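Long-range contact in aminotransferase class I and II (PDB 4EMY), which probably acts as a pyridoxal 5'-phosphate-dependent transaminase of the class I family and works as a homodimer: residues L19-A30 with E374-P382. Sequence-based numbering, arbitrary orientation.
Sequences LAFDINNKANAA and EKENIFTIP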
loop_
_atom_site.group_PDB
_atom_site.type_symbol
_atom_site.label_atom_id
_atom_site.label_comp_id
_atom_site.label_asym_id
_atom_site.label_seq_id
_atom_site.Cartn_x
_atom_site.Cartn_y
_atom_site.Cartn_z
ATOM N N LEU A 19 0.792 22.232 -1.924
ATOM C CA LEU A 19 1.721 23.273 -2.356
ATOM C C LEU A 19 2.736 22.820 -3.415
ATOM O O LEU A 19 2.903 23.489 -4.431
ATOM C CB LEU A 19 2.411 23.918 -1.149
ATOM C CG LEU A 19 3.308 25.138 -1.402
ATOM C CD1 LEU A 19 2.656 26.188 -2.302
ATOM C CD2 LEU A 19 3.729 25.745 -0.073
ATOM N N ALA A 20 3.401 21.694 -3.177
ATOM C CA ALA A 20 4.334 21.129 -4.151
ATOM C C ALA A 20 3.642 20.867 -5.490
ATOM O O ALA A 20 4.155 21.238 -6.550
ATOM C CB ALA A 20 4.953 19.855 -3.610
ATOM N N PHE A 21 2.471 20.238 -5.421
ATOM C CA PHE A 21 1.614 19.984 -6.580
ATOM C C PHE A 21 1.439 21.243 -7.436
ATOM O O PHE A 21 1.731 21.235 -8.641
ATOM C CB PHE A 21 0.259 19.475 -6.074
ATOM C CG PHE A 21 -0.669 18.990 -7.142
ATOM C CD1 PHE A 21 -0.486 17.743 -7.730
ATOM C CD2 PHE A 21 -1.760 19.758 -7.527
ATOM C CE1 PHE A 21 -1.358 17.282 -8.703
ATOM C CE2 PHE A 21 -2.640 19.303 -8.499
ATOM C CZ PHE A 21 -2.436 18.063 -9.088
ATOM N N ASP A 22 0.989 22.321 -6.791
ATOM C CA ASP A 22 0.718 23.596 -7.456
ATOM C C ASP A 22 1.962 24.212 -8.100
ATOM O O ASP A 22 1.930 24.590 -9.279
ATOM C CB ASP A 22 0.095 24.585 -6.471
ATOM C CG ASP A 22 -1.292 24.177 -6.029
ATOM O OD1 ASP A 22 -1.884 23.267 -6.649
ATOM O OD2 ASP A 22 -1.797 24.774 -5.055
ATOM N N ILE A 23 3.043 24.311 -7.318
ATOM C CA ILE A 23 4.328 24.808 -7.811
ATOM C C ILE A 23 4.726 24.012 -9.048
ATOM O O ILE A 23 5.156 24.577 -10.051
ATOM C CB ILE A 23 5.451 24.711 -6.742
ATOM C CG1 ILE A 23 5.065 25.410 -5.421
ATOM C CG2 ILE A 23 6.778 25.241 -7.283
ATOM C CD1 ILE A 23 4.707 26.882 -5.509
ATOM N N ASN A 24 4.545 22.700 -8.973
ATOM C CA ASN A 24 4.906 21.811 -10.061
ATOM C C ASN A 24 4.050 21.980 -11.318
ATOM O O ASN A 24 4.564 21.902 -12.438
ATOM C CB ASN A 24 4.873 20.366 -9.593
ATOM C CG ASN A 24 5.600 19.446 -10.538
ATOM O OD1 ASN A 24 6.820 19.527 -10.685
ATOM N ND2 ASN A 24 4.856 18.570 -11.193
ATOM N N ASN A 25 2.747 22.199 -11.130
ATOM C CA ASN A 25 1.866 22.556 -12.238
ATOM C C ASN A 25 2.344 23.851 -12.902
ATOM O O ASN A 25 2.499 23.905 -14.125
ATOM C CB ASN A 25 0.414 22.700 -11.768
ATOM C CG ASN A 25 -0.288 21.358 -11.577
ATOM O OD1 ASN A 25 0.011 20.369 -12.260
ATOM N ND2 ASN A 25 -1.249 21.328 -10.655
ATOM N N LYS A 26 2.603 24.876 -12.085
ATOM C CA LYS A 26 3.099 26.163 -12.581
ATOM C C LYS A 26 4.342 26.022 -13.465
ATOM O O LYS A 26 4.439 26.667 -14.513
ATOM C CB LYS A 26 3.384 27.122 -11.429
ATOM C CG LYS A 26 2.153 27.751 -10.811
ATOM C CD LYS A 26 2.572 28.802 -9.801
ATOM C CE LYS A 26 1.513 29.032 -8.737
ATOM N NZ LYS A 26 1.988 29.996 -7.707
ATOM N N ALA A 27 5.275 25.173 -13.039
ATOM C CA ALA A 27 6.501 24.921 -13.787
ATOM C C ALA A 27 6.214 24.318 -15.156
ATOM O O ALA A 27 6.786 24.747 -16.163
ATOM C CB ALA A 27 7.431 24.019 -12.996
ATOM N N ASN A 28 5.321 23.332 -15.190
ATOM C CA ASN A 28 4.951 22.680 -16.442
ATOM C C ASN A 28 4.235 23.625 -17.402
ATOM O O ASN A 28 4.470 23.582 -18.615
ATOM C CB ASN A 28 4.089 21.441 -16.179
ATOM C CG ASN A 28 4.842 20.343 -15.452
ATOM O OD1 ASN A 28 6.061 20.409 -15.268
ATOM N ND2 ASN A 28 4.112 19.324 -15.030
ATOM N N ALA A 29 3.368 24.474 -16.850
ATOM C CA ALA A 29 2.662 25.480 -17.635
ATOM C C ALA A 29 3.651 26.506 -18.200
ATOM O O ALA A 29 3.463 27.016 -19.313
ATOM C CB ALA A 29 1.590 26.156 -16.792
ATOM N N ALA A 30 4.704 26.786 -17.430
ATOM C CA ALA A 30 5.768 27.688 -17.842
ATOM C C ALA A 30 6.581 27.075 -18.979
ATOM O O ALA A 30 6.799 27.714 -20.007
ATOM C CB ALA A 30 6.664 28.028 -16.661
ATOM N N GLU A 374 9.485 32.921 -9.179
ATOM C CA GLU A 374 8.543 32.350 -10.132
ATOM C C GLU A 374 8.334 33.261 -11.331
ATOM O O GLU A 374 8.147 32.782 -12.450
ATOM C CB GLU A 374 7.218 32.004 -9.451
ATOM C CG GLU A 374 7.297 30.718 -8.640
ATOM C CD GLU A 374 6.027 30.399 -7.871
ATOM O OE1 GLU A 374 4.953 30.940 -8.230
ATOM O OE2 GLU A 374 6.107 29.594 -6.908
ATOM N N LYS A 375 8.394 34.571 -11.091
ATOM C CA LYS A 375 8.359 35.572 -12.161
ATOM C C LYS A 375 9.494 35.370 -13.162
ATOM O O LYS A 375 9.383 35.775 -14.317
ATOM C CB LYS A 375 8.427 36.990 -11.588
ATOM C CG LYS A 375 7.117 37.502 -11.015
ATOM C CD LYS A 375 7.281 38.882 -10.393
ATOM C CE LYS A 375 5.949 39.613 -10.293
ATOM N NZ LYS A 375 4.872 38.772 -9.692
ATOM N N GLU A 376 10.578 34.742 -12.711
ATOM C CA GLU A 376 11.721 34.442 -13.569
ATOM C C GLU A 376 11.769 32.965 -13.936
ATOM O O GLU A 376 12.841 32.420 -14.210
ATOM C CB GLU A 376 13.024 34.833 -12.878
ATOM C CG GLU A 376 13.287 36.327 -12.816
ATOM C CD GLU A 376 14.493 36.660 -11.960
ATOM O OE1 GLU A 376 15.345 35.771 -11.752
ATOM O OE2 GLU A 376 14.586 37.811 -11.490
ATOM N N ASN A 377 10.603 32.325 -13.938
ATOM C CA ASN A 377 10.490 30.906 -14.263
ATOM C C ASN A 377 11.436 30.028 -13.429
ATOM O O ASN A 377 12.012 29.061 -13.938
ATOM C CB ASN A 377 10.705 30.681 -15.766
ATOM C CG ASN A 377 9.698 31.432 -16.628
ATOM O OD1 ASN A 377 8.499 31.445 -16.340
ATOM N ND2 ASN A 377 10.181 32.047 -17.701
ATOM N N ILE A 378 11.594 30.388 -12.152
ATOM C CA ILE A 378 12.417 29.634 -11.209
ATOM C C ILE A 378 11.546 29.100 -10.072
ATOM O O ILE A 378 11.062 29.855 -9.218
ATOM C CB ILE A 378 13.618 30.451 -10.673
ATOM C CG1 ILE A 378 14.587 30.771 -11.813
ATOM C CG2 ILE A 378 14.366 29.665 -9.609
ATOM C CD1 ILE A 378 15.629 31.816 -11.478
ATOM N N PHE A 379 11.363 27.783 -10.072
ATOM C CA PHE A 379 10.442 27.131 -9.158
ATOM C C PHE A 379 11.167 26.301 -8.111
ATOM O O PHE A 379 12.012 25.458 -8.435
ATOM C CB PHE A 379 9.442 26.284 -9.941
ATOM C CG PHE A 379 8.663 27.071 -10.944
ATOM C CD1 PHE A 379 9.105 27.181 -12.257
ATOM C CD2 PHE A 379 7.502 27.736 -10.569
ATOM C CE1 PHE A 379 8.393 27.926 -13.181
ATOM C CE2 PHE A 379 6.785 28.485 -11.488
ATOM C CZ PHE A 379 7.231 28.577 -12.796
ATOM N N THR A 380 10.836 26.573 -6.853
ATOM C CA THR A 380 11.397 25.862 -5.715
ATOM C C THR A 380 10.308 25.749 -4.659
ATOM O O THR A 380 9.248 26.354 -4.807
ATOM C CB THR A 380 12.596 26.621 -5.127
ATOM O OG1 THR A 380 12.245 28.000 -4.976
ATOM C CG2 THR A 380 13.815 26.514 -6.035
ATOM N N ILE A 381 10.562 24.980 -3.603
ATOM C CA ILE A 381 9.568 24.784 -2.542
ATOM C C ILE A 381 9.900 25.608 -1.295
ATOM O O ILE A 381 10.953 25.412 -0.683
ATOM C CB ILE A 381 9.397 23.288 -2.168
ATOM C CG1 ILE A 381 9.180 22.413 -3.416
ATOM C CG2 ILE A 381 8.268 23.107 -1.161
ATOM C CD1 ILE A 381 7.990 22.774 -4.282
ATOM N N PRO A 382 9.002 26.542 -0.925
ATOM C CA PRO A 382 9.165 27.379 0.259
ATOM C C PRO A 382 8.677 26.717 1.539
ATOM O O PRO A 382 7.748 25.907 1.506
ATOM C CB PRO A 382 8.264 28.570 -0.045
ATOM C CG PRO A 382 7.169 27.993 -0.872
ATOM C CD PRO A 382 7.825 26.940 -1.719
#
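A helix-on-strand packing outside the cofactor pocket, with the Ala20 side chain about 10 Å from the bound pyridoxal phosphate, joins 19-30 to 374-382, the ring of Phe379 lying against Ala27. Ala27 CA sits over one face of this ring, 3.8 Å from its centroid and 18° off the normal, which meets the criteria for a CH-pi contact. With CG anti to its own carbonyl carbon (chi1 -58°), Phe379 directs the ring at the helix, where Ala27 CB also approaches CD1 at 3.7 Å. Lys26 CB and Ala30 CB meet the ring obliquely. With only the methyl group of an alanine here, the Ala27 backbone would probably lose the face it lies over and Ala30 CB its ring contact.

The second segment runs from the end of helix 366-375 into strands 378-379 and 381-382, and the turn between helix and strand is a Schellman motif with Asn377 at C-prime: its phi is positive, its N bonds Glu374 O at 2.9 Å, and Ile378 N bonds Leu373 O. Strand 378-379 pairs in parallel with strand 40-41, which follows helix 19-34 in the chain.

Beside the ring, Ile23 splits its branches: CG2 lies 3.9 Å from Phe379 CB, while CD1 lies against Glu374 OE2. The other carboxylate oxygen, Glu374 OE1, forms a salt bridge with Lys26 NZ at 3.2 Å, met on the syn side and 17° out of the carboxylate plane. Farther along, Ile381 CD1 touches the helix at both Ala20 CA and Ile23 CB, 4.0 Å from each; the Ile381 side chain is about 8 Å from that of Asn190, which binds the cofactor.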